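Local structure of insulinase family protease (Yersinia pestis, 3GO9) at residues 256-270 / 440-454. The protein probably belongs to the M16 (insulinase) family, whose active members are metal-dependent peptidases, although its own activity is uncertain. Numbering follows the deposited sequence. Where two conformers were deposited one is given.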
ATOM      1  N   PRO A 256       2.788 -19.226 -17.837  1.00 15.13           N
ATOM      2  CA  PRO A 256       2.678 -19.808 -16.489  1.00 15.05           C
ATOM      3  C   PRO A 256       4.067 -20.030 -15.918  1.00 16.29           C
ATOM      4  O   PRO A 256       5.034 -20.232 -16.674  1.00 16.74           O
ATOM      5  CB  PRO A 256       1.982 -21.144 -16.715  1.00 15.12           C
ATOM      6  CG  PRO A 256       2.415 -21.529 -18.137  1.00 15.42           C
ATOM      7  CD  PRO A 256       2.397 -20.210 -18.875  1.00 14.30           C
ATOM      8  N   VAL A 257       4.161 -19.974 -14.601  1.00 15.79           N
ATOM      9  CA  VAL A 257       5.449 -20.148 -13.954  1.00 16.86           C
ATOM     10  C   VAL A 257       5.307 -20.876 -12.637  1.00 17.24           C
ATOM     11  O   VAL A 257       4.321 -20.718 -11.948  1.00 15.12           O
ATOM     12  CB  VAL A 257       6.102 -18.809 -13.743  1.00 17.22           C
ATOM     13  CG1 VAL A 257       5.280 -17.954 -12.793  1.00 15.59           C
ATOM     14  CG2 VAL A 257       7.536 -18.992 -13.273  1.00 19.42           C
ATOM     15  N   SER A 258       6.318 -21.681 -12.314  1.00 17.66           N
ATOM     16  CA  SER A 258       6.416 -22.295 -10.993  1.00 19.08           C
ATOM     17  C   SER A 258       7.579 -21.619 -10.262  1.00 19.27           C
ATOM     18  O   SER A 258       8.638 -21.394 -10.840  1.00 20.04           O
ATOM     19  CB  SER A 258       6.620 -23.826 -11.089  1.00 20.06           C
ATOM     20  OG  SER A 258       6.824 -24.410  -9.776  1.00 23.16           O
ATOM     21  N   LEU A 259       7.348 -21.284  -9.011  1.00 19.91           N
ATOM     22  CA  LEU A 259       8.358 -20.631  -8.176  1.00 21.59           C
ATOM     23  C   LEU A 259       8.455 -21.434  -6.926  1.00 24.95           C
ATOM     24  O   LEU A 259       7.446 -21.568  -6.202  1.00 25.64           O
ATOM     25  CB  LEU A 259       7.932 -19.217  -7.851  1.00 20.67           C
ATOM     26  CG  LEU A 259       7.696 -18.367  -9.096  1.00 17.82           C
ATOM     27  CD1 LEU A 259       7.094 -17.037  -8.706  1.00 15.79           C
ATOM     28  CD2 LEU A 259       8.909 -18.091  -9.936  1.00 17.10           C
HETATM   29  N   MSE A 260       9.658 -21.982  -6.668  1.00 27.55           N
HETATM   30  CA  MSE A 260       9.918 -22.683  -5.403  0.60 28.37           C
HETATM   31  C   MSE A 260      10.042 -21.675  -4.301  1.00 29.18           C
HETATM   32  O   MSE A 260      10.724 -20.663  -4.460  1.00 29.88           O
HETATM   33  CB  MSE A 260      11.218 -23.484  -5.393  0.60 28.58           C
HETATM   34  CG  MSE A 260      11.554 -24.020  -3.978  0.60 28.56           C
HETATM   35 SE   MSE A 260      12.840 -23.045  -2.853  0.36 29.34          SE
HETATM   36  CE  MSE A 260      12.144 -21.421  -2.105  0.60 27.39           C
ATOM     37  N   ASN A 261       9.414 -21.975  -3.180  1.00 30.65           N
ATOM     38  CA  ASN A 261       9.372 -21.110  -2.045  1.00 31.26           C
ATOM     39  C   ASN A 261       9.716 -21.904  -0.779  1.00 32.58           C
ATOM     40  O   ASN A 261       9.155 -22.970  -0.533  1.00 32.62           O
ATOM     41  CB  ASN A 261       7.990 -20.537  -1.967  1.00 30.12           C
ATOM     42  CG  ASN A 261       7.821 -19.616  -0.810  1.00 31.25           C
ATOM     43  OD1 ASN A 261       8.683 -19.533   0.083  1.00 34.84           O
ATOM     44  ND2 ASN A 261       6.688 -18.929  -0.783  1.00 34.47           N
ATOM     45  N   GLU A 262      10.625 -21.374   0.047  1.00 34.86           N
ATOM     46  CA  GLU A 262      11.094 -22.155   1.192  1.00 35.46           C
ATOM     47  C   GLU A 262      10.269 -22.024   2.491  1.00 34.82           C
ATOM     48  O   GLU A 262      10.492 -22.817   3.379  1.00 36.09           O
ATOM     49  CB  GLU A 262      12.618 -22.024   1.401  1.00 36.44           C
ATOM     50  CG  GLU A 262      13.172 -20.675   1.770  1.00 38.43           C
ATOM     51  CD  GLU A 262      14.695 -20.645   1.619  1.00 42.16           C
ATOM     52  OE1 GLU A 262      15.370 -21.578   2.118  1.00 44.77           O
ATOM     53  OE2 GLU A 262      15.215 -19.700   0.984  1.00 44.38           O
ATOM     54  N   GLN A 263       9.278 -21.132   2.563  1.00 33.83           N
ATOM     55  CA  GLN A 263       8.376 -21.022   3.723  0.60 33.70           C
ATOM     56  C   GLN A 263       6.927 -21.544   3.531  1.00 32.51           C
ATOM     57  O   GLN A 263       6.146 -21.619   4.488  1.00 32.79           O
ATOM     58  CB  GLN A 263       8.285 -19.564   4.128  0.60 34.22           C
ATOM     59  CG  GLN A 263       9.635 -18.874   4.305  0.60 35.53           C
ATOM     60  CD  GLN A 263       9.481 -17.377   4.273  0.60 37.96           C
ATOM     61  OE1 GLN A 263       9.664 -16.744   3.227  0.60 39.32           O
ATOM     62  NE2 GLN A 263       9.096 -16.799   5.407  0.60 39.11           N
ATOM     63  N   ALA A 264       6.555 -21.855   2.297  1.00 30.37           N
ATOM     64  CA  ALA A 264       5.222 -22.386   1.972  1.00 28.14           C
ATOM     65  C   ALA A 264       4.975 -23.757   2.650  1.00 24.42           C
ATOM     66  O   ALA A 264       5.816 -24.613   2.536  1.00 24.94           O
ATOM     67  CB  ALA A 264       5.131 -22.546   0.446  1.00 27.66           C
ATOM     68  N   ALA A 265       3.834 -23.959   3.322  1.00 22.25           N
ATOM     69  CA  ALA A 265       3.447 -25.313   3.817  1.00 19.54           C
ATOM     70  C   ALA A 265       2.936 -26.209   2.698  1.00 17.78           C
ATOM     71  O   ALA A 265       3.156 -27.433   2.672  1.00 15.12           O
ATOM     72  CB  ALA A 265       2.405 -25.237   4.935  1.00 19.35           C
ATOM     73  N   GLN A 266       2.234 -25.587   1.752  1.00 16.98           N
ATOM     74  CA  GLN A 266       1.605 -26.318   0.654  1.00 17.08           C
ATOM     75  C   GLN A 266       1.600 -25.405  -0.562  1.00 16.98           C
ATOM     76  O   GLN A 266       2.091 -24.282  -0.478  1.00 16.13           O
ATOM     77  CB  GLN A 266       0.190 -26.781   1.015  1.00 17.02           C
ATOM     78  CG  GLN A 266      -0.814 -25.716   1.323  1.00 18.65           C
ATOM     79  CD  GLN A 266      -0.680 -25.083   2.727  1.00 21.79           C
ATOM     80  OE1 GLN A 266      -1.040 -25.707   3.753  1.00 25.77           O
ATOM     81  NE2 GLN A 266      -0.199 -23.829   2.771  1.00 23.59           N
ATOM     82  N   ASP A 267       1.082 -25.879  -1.689  1.00 15.93           N
ATOM     83  CA  ASP A 267       1.086 -25.034  -2.912  1.00 15.84           C
ATOM     84  C   ASP A 267       0.144 -23.854  -2.759  1.00 15.43           C
ATOM     85  O   ASP A 267      -0.865 -23.945  -2.081  1.00 14.96           O
ATOM     86  CB  ASP A 267       0.660 -25.821  -4.166  1.00 14.61           C
ATOM     87  CG  ASP A 267       1.675 -26.856  -4.612  1.00 17.51           C
ATOM     88  OD1 ASP A 267       2.729 -26.976  -3.976  1.00 16.42           O
ATOM     89  OD2 ASP A 267       1.410 -27.582  -5.597  1.00 17.52           O
ATOM     90  N   THR A 268       0.447 -22.759  -3.458  1.00 14.67           N
ATOM     91  CA  THR A 268      -0.586 -21.777  -3.764  1.00 14.63           C
ATOM     92  C   THR A 268      -0.554 -21.571  -5.257  1.00 14.45           C
ATOM     93  O   THR A 268       0.462 -21.150  -5.777  1.00 14.62           O
ATOM     94  CB  THR A 268      -0.350 -20.426  -3.075  1.00 16.55           C
ATOM     95  OG1 THR A 268      -0.430 -20.629  -1.646  1.00 19.87           O
ATOM     96  CG2 THR A 268      -1.385 -19.425  -3.504  1.00 15.90           C
ATOM     97  N   LEU A 269      -1.624 -21.913  -5.956  1.00 11.52           N
ATOM     98  CA  LEU A 269      -1.784 -21.479  -7.324  1.00 11.93           C
ATOM     99  C   LEU A 269      -2.518 -20.156  -7.356  1.00 11.77           C
ATOM    100  O   LEU A 269      -3.648 -20.051  -6.853  1.00 11.47           O
ATOM    101  CB  LEU A 269      -2.605 -22.541  -8.119  1.00 11.41           C
ATOM    102  CG  LEU A 269      -2.927 -22.117  -9.558  1.00 13.25           C
ATOM    103  CD1 LEU A 269      -1.597 -21.984 -10.322  1.00 12.93           C
ATOM    104  CD2 LEU A 269      -3.823 -23.119 -10.255  1.00 14.94           C
ATOM    105  N   SER A 270      -1.887 -19.141  -7.963  1.00 11.40           N
ATOM    106  CA  SER A 270      -2.499 -17.827  -8.082  1.00 12.67           C
ATOM    107  C   SER A 270      -2.924 -17.630  -9.541  1.00 12.99           C
ATOM    108  O   SER A 270      -2.164 -17.929 -10.463  1.00 13.28           O
ATOM    109  CB  SER A 270      -1.575 -16.721  -7.595  1.00 13.50           C
ATOM    110  OG  SER A 270      -1.291 -16.903  -6.173  1.00 16.89           O
ATOM    111  N   THR A 440      -3.012 -15.277 -15.664  1.00 11.12           N
ATOM    112  CA  THR A 440      -1.658 -15.736 -15.612  1.00 10.65           C
ATOM    113  C   THR A 440      -1.545 -16.686 -14.447  1.00 10.98           C
ATOM    114  O   THR A 440      -1.900 -16.302 -13.328  1.00 10.95           O
ATOM    115  CB  THR A 440      -0.709 -14.577 -15.451  1.00 11.21           C
ATOM    116  OG1 THR A 440      -0.829 -13.731 -16.615  1.00 11.58           O
ATOM    117  CG2 THR A 440       0.727 -15.047 -15.316  1.00 10.24           C
ATOM    118  N   LEU A 441      -1.070 -17.896 -14.704  1.00 10.57           N
ATOM    119  CA  LEU A 441      -0.940 -18.910 -13.654  1.00 10.59           C
ATOM    120  C   LEU A 441       0.397 -18.827 -12.972  1.00 10.15           C
ATOM    121  O   LEU A 441       1.445 -19.066 -13.591  1.00 11.13           O
ATOM    122  CB  LEU A 441      -1.142 -20.323 -14.174  1.00 10.41           C
ATOM    123  CG  LEU A 441      -2.409 -20.622 -14.938  1.00 15.96           C
ATOM    124  CD1 LEU A 441      -2.429 -22.121 -15.379  1.00 17.00           C
ATOM    125  CD2 LEU A 441      -3.613 -20.266 -14.102  1.00 16.45           C
ATOM    126  N   VAL A 442       0.370 -18.576 -11.669  1.00 10.24           N
ATOM    127  CA  VAL A 442       1.598 -18.493 -10.894  1.00 10.24           C
ATOM    128  C   VAL A 442       1.513 -19.529  -9.773  1.00 11.68           C
ATOM    129  O   VAL A 442       0.732 -19.365  -8.853  1.00 12.77           O
ATOM    130  CB  VAL A 442       1.800 -17.096 -10.340  1.00 10.74           C
ATOM    131  CG1 VAL A 442       3.083 -17.120  -9.447  1.00 11.49           C
ATOM    132  CG2 VAL A 442       1.880 -16.041 -11.465  1.00 12.04           C
ATOM    133  N   LEU A 443       2.338 -20.550  -9.847  1.00 12.56           N
ATOM    134  CA  LEU A 443       2.296 -21.663  -8.877  1.00 12.54           C
ATOM    135  C   LEU A 443       3.475 -21.520  -7.954  1.00 14.41           C
ATOM    136  O   LEU A 443       4.616 -21.635  -8.417  1.00 15.32           O
ATOM    137  CB  LEU A 443       2.412 -22.997  -9.574  1.00 12.47           C
ATOM    138  CG  LEU A 443       2.329 -24.203  -8.616  1.00 13.08           C
ATOM    139  CD1 LEU A 443       1.005 -24.292  -7.876  1.00 12.11           C
ATOM    140  CD2 LEU A 443       2.595 -25.445  -9.367  1.00 14.47           C
HETATM  141  N   MSE A 444       3.195 -21.370  -6.665  1.00 15.72           N
HETATM  142  CA  MSE A 444       4.278 -21.391  -5.675  1.00 17.87           C
HETATM  143  C   MSE A 444       4.312 -22.816  -5.121  1.00 18.36           C
HETATM  144  O   MSE A 444       3.269 -23.349  -4.775  1.00 18.84           O
HETATM  145  CB  MSE A 444       4.010 -20.430  -4.551  1.00 18.80           C
HETATM  146  CG  MSE A 444       3.311 -19.189  -4.957  1.00 24.13           C
HETATM  147 SE   MSE A 444       4.498 -17.978  -5.915  0.60 32.70          SE
HETATM  148  CE  MSE A 444       5.201 -17.374  -4.217  1.00 29.63           C
ATOM    149  N   GLN A 445       5.485 -23.430  -5.100  1.00 18.67           N
ATOM    150  CA  GLN A 445       5.664 -24.734  -4.451  1.00 18.98           C
ATOM    151  C   GLN A 445       6.595 -24.658  -3.237  1.00 21.12           C
ATOM    152  O   GLN A 445       7.491 -23.803  -3.192  1.00 22.12           O
ATOM    153  CB  GLN A 445       6.221 -25.704  -5.431  1.00 19.56           C
ATOM    154  CG  GLN A 445       5.201 -26.046  -6.492  1.00 20.73           C
ATOM    155  CD  GLN A 445       5.684 -27.075  -7.438  1.00 21.66           C
ATOM    156  OE1 GLN A 445       6.119 -26.741  -8.545  1.00 19.39           O
ATOM    157  NE2 GLN A 445       5.611 -28.338  -7.040  1.00 22.62           N
ATOM    158  N   PRO A 446       6.357 -25.524  -2.232  1.00 20.80           N
ATOM    159  CA  PRO A 446       7.339 -25.580  -1.100  1.00 22.39           C
ATOM    160  C   PRO A 446       8.689 -26.084  -1.541  1.00 22.74           C
ATOM    161  O   PRO A 446       8.765 -26.953  -2.417  1.00 23.88           O
ATOM    162  CB  PRO A 446       6.697 -26.599  -0.149  1.00 20.48           C
ATOM    163  CG  PRO A 446       5.216 -26.577  -0.481  1.00 21.58           C
ATOM    164  CD  PRO A 446       5.194 -26.402  -1.987  1.00 21.27           C
ATOM    165  N   LYS A 447       9.769 -25.597  -0.911  1.00 25.74           N
ATOM    166  CA  LYS A 447      11.096 -26.174  -1.180  1.00 26.97           C
ATOM    167  C   LYS A 447      11.071 -27.689  -0.977  1.00 26.83           C
ATOM    168  O   LYS A 447      10.457 -28.168  -0.031  1.00 27.69           O
ATOM    169  CB  LYS A 447      12.204 -25.555  -0.298  1.00 27.80           C
ATOM    170  CG  LYS A 447      13.598 -26.140  -0.647  1.00 28.94           C
ATOM    171  CD  LYS A 447      14.699 -25.656   0.286  1.00 33.28           C
ATOM    172  CE  LYS A 447      15.750 -26.767   0.510  1.00 33.80           C
ATOM    173  NZ  LYS A 447      17.102 -26.232   0.816  1.00 34.11           N
ATOM    174  N   GLY A 448      11.717 -28.420  -1.879  1.00 27.11           N
ATOM    175  CA  GLY A 448      11.776 -29.888  -1.859  1.00 27.52           C
ATOM    176  C   GLY A 448      10.677 -30.632  -2.582  1.00 27.19           C
ATOM    177  O   GLY A 448      10.787 -31.842  -2.828  1.00 28.39           O
ATOM    178  N   GLU A 449       9.613 -29.929  -2.979  1.00 27.01           N
ATOM    179  CA  GLU A 449       8.513 -30.584  -3.680  1.00 26.95           C
ATOM    180  C   GLU A 449       8.849 -30.725  -5.162  1.00 26.99           C
ATOM    181  O   GLU A 449       9.259 -29.753  -5.783  1.00 28.50           O
ATOM    182  CB  GLU A 449       7.246 -29.755  -3.501  1.00 26.46           C
ATOM    183  CG  GLU A 449       5.974 -30.456  -3.900  1.00 25.68           C
ATOM    184  CD  GLU A 449       4.753 -29.589  -3.660  1.00 23.22           C
ATOM    185  OE1 GLU A 449       4.113 -29.744  -2.600  1.00 20.19           O
ATOM    186  OE2 GLU A 449       4.477 -28.697  -4.496  1.00 22.15           O
ATOM    187  N   PRO A 450       8.659 -31.913  -5.749  1.00 28.44           N
ATOM    188  CA  PRO A 450       8.930 -32.102  -7.168  1.00 28.38           C
ATOM    189  C   PRO A 450       8.226 -31.037  -8.007  1.00 28.55           C
ATOM    190  O   PRO A 450       7.043 -30.792  -7.784  1.00 27.88           O
ATOM    191  CB  PRO A 450       8.341 -33.469  -7.444  1.00 29.34           C
ATOM    192  CG  PRO A 450       8.491 -34.195  -6.161  1.00 29.40           C
ATOM    193  CD  PRO A 450       8.373 -33.188  -5.078  1.00 28.31           C
ATOM    194  N   GLU A 451       8.965 -30.402  -8.924  1.00 27.92           N
ATOM    195  CA  GLU A 451       8.419 -29.346  -9.763  1.00 27.98           C
ATOM    196  C   GLU A 451       7.197 -29.830 -10.505  1.00 25.73           C
ATOM    197  O   GLU A 451       7.199 -30.909 -11.111  1.00 25.98           O
ATOM    198  CB  GLU A 451       9.461 -28.824 -10.754  1.00 28.98           C
ATOM    199  CG  GLU A 451       8.988 -27.591 -11.505  1.00 32.06           C
ATOM    200  CD  GLU A 451      10.096 -26.869 -12.248  1.00 36.18           C
ATOM    201  OE1 GLU A 451      11.137 -27.493 -12.560  1.00 40.38           O
ATOM    202  OE2 GLU A 451       9.914 -25.665 -12.514  1.00 38.39           O
ATOM    203  N   VAL A 452       6.128 -29.032 -10.436  1.00 23.54           N
ATOM    204  CA  VAL A 452       4.931 -29.276 -11.229  1.00 21.75           C
ATOM    205  C   VAL A 452       5.179 -28.700 -12.619  1.00 21.17           C
ATOM    206  O   VAL A 452       5.755 -27.617 -12.769  1.00 20.83           O
ATOM    207  CB  VAL A 452       3.676 -28.606 -10.615  1.00 21.40           C
ATOM    208  CG1 VAL A 452       2.523 -28.607 -11.587  1.00 20.21           C
ATOM    209  CG2 VAL A 452       3.299 -29.274  -9.291  1.00 21.24           C
ATOM    210  N   ASN A 453       4.757 -29.447 -13.626  1.00 21.74           N
ATOM    211  CA  ASN A 453       4.802 -29.010 -15.015  1.00 22.12           C
ATOM    212  C   ASN A 453       3.676 -28.029 -15.240  1.00 20.98           C
ATOM    213  O   ASN A 453       2.525 -28.443 -15.411  1.00 21.84           O
ATOM    214  CB  ASN A 453       4.637 -30.232 -15.936  1.00 22.75           C
ATOM    215  CG  ASN A 453       4.679 -29.881 -17.398  1.00 25.14           C
ATOM    216  OD1 ASN A 453       4.328 -28.775 -17.808  1.00 26.65           O
ATOM    217  ND2 ASN A 453       5.108 -30.841 -18.210  1.00 29.66           N
ATOM    218  N   VAL A 454       3.977 -26.731 -15.206  1.00 21.33           N
ATOM    219  CA  VAL A 454       2.928 -25.725 -15.279  1.00 21.04           C
ATOM    220  C   VAL A 454       2.410 -25.525 -16.697  1.00 21.71           C
ATOM    221  O   VAL A 454       1.343 -25.009 -16.886  1.00 21.62           O
ATOM    222  CB  VAL A 454       3.330 -24.365 -14.639  1.00 20.69           C
ATOM    223  CG1 VAL A 454       3.520 -24.540 -13.156  1.00 21.05           C
ATOM    224  CG2 VAL A 454       4.589 -23.778 -15.256  1.00 21.55           C
TER
HETATM  225  O   HOH W   1       1.779 -29.063  -1.504  1.00 17.62           O
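The Gln445 carboxamide meets Ser258 at its oxygen end: Ser258 OG donates to Gln445 OE1 in the amide plane, on a lone pair, at 2.7 Å. The amide projects from strand 440-446 of a mixed beta-sheet of the M16-type fold and is gripped by the loop that follows. With its hydroxyl anti to the backbone N (chi1 175°), Ser258 faces OE1, which Val452 N also grips. NE2 bonds Pro450 O and, within the plane, Glu449 OE2. Methyls cover one amide face: Val452 CG2 lies 3.7 Å and Leu443 CD2 4.0 Å from Gln445 CD. At the NE2 end, Glu449 OE2 also meets Asp267 OD1 at 2.5 Å, the carboxylate planes turned 66° to each other, so one acid probably holds a proton; a water donates to Glu449 OE1. Backbone bonds tie strand 440-446 to parallel Val257, Leu259 and Asn261 on one side, to antiparallel Thr268 and Ser270 on the other. Leu443 and Leu269, on the Gln445 face, pack against Leu341 of helix 341-358. Ser270 faces the opposite way and bonds zinc ligand His333, a second-shell link. Its face also carries Leu259, Val442 and Met444, against Trp171 of helix 170-175. There selenomethionine Met444, bent at chi2 and chi3, brings SE to 3.9 Å from Leu259 CD1.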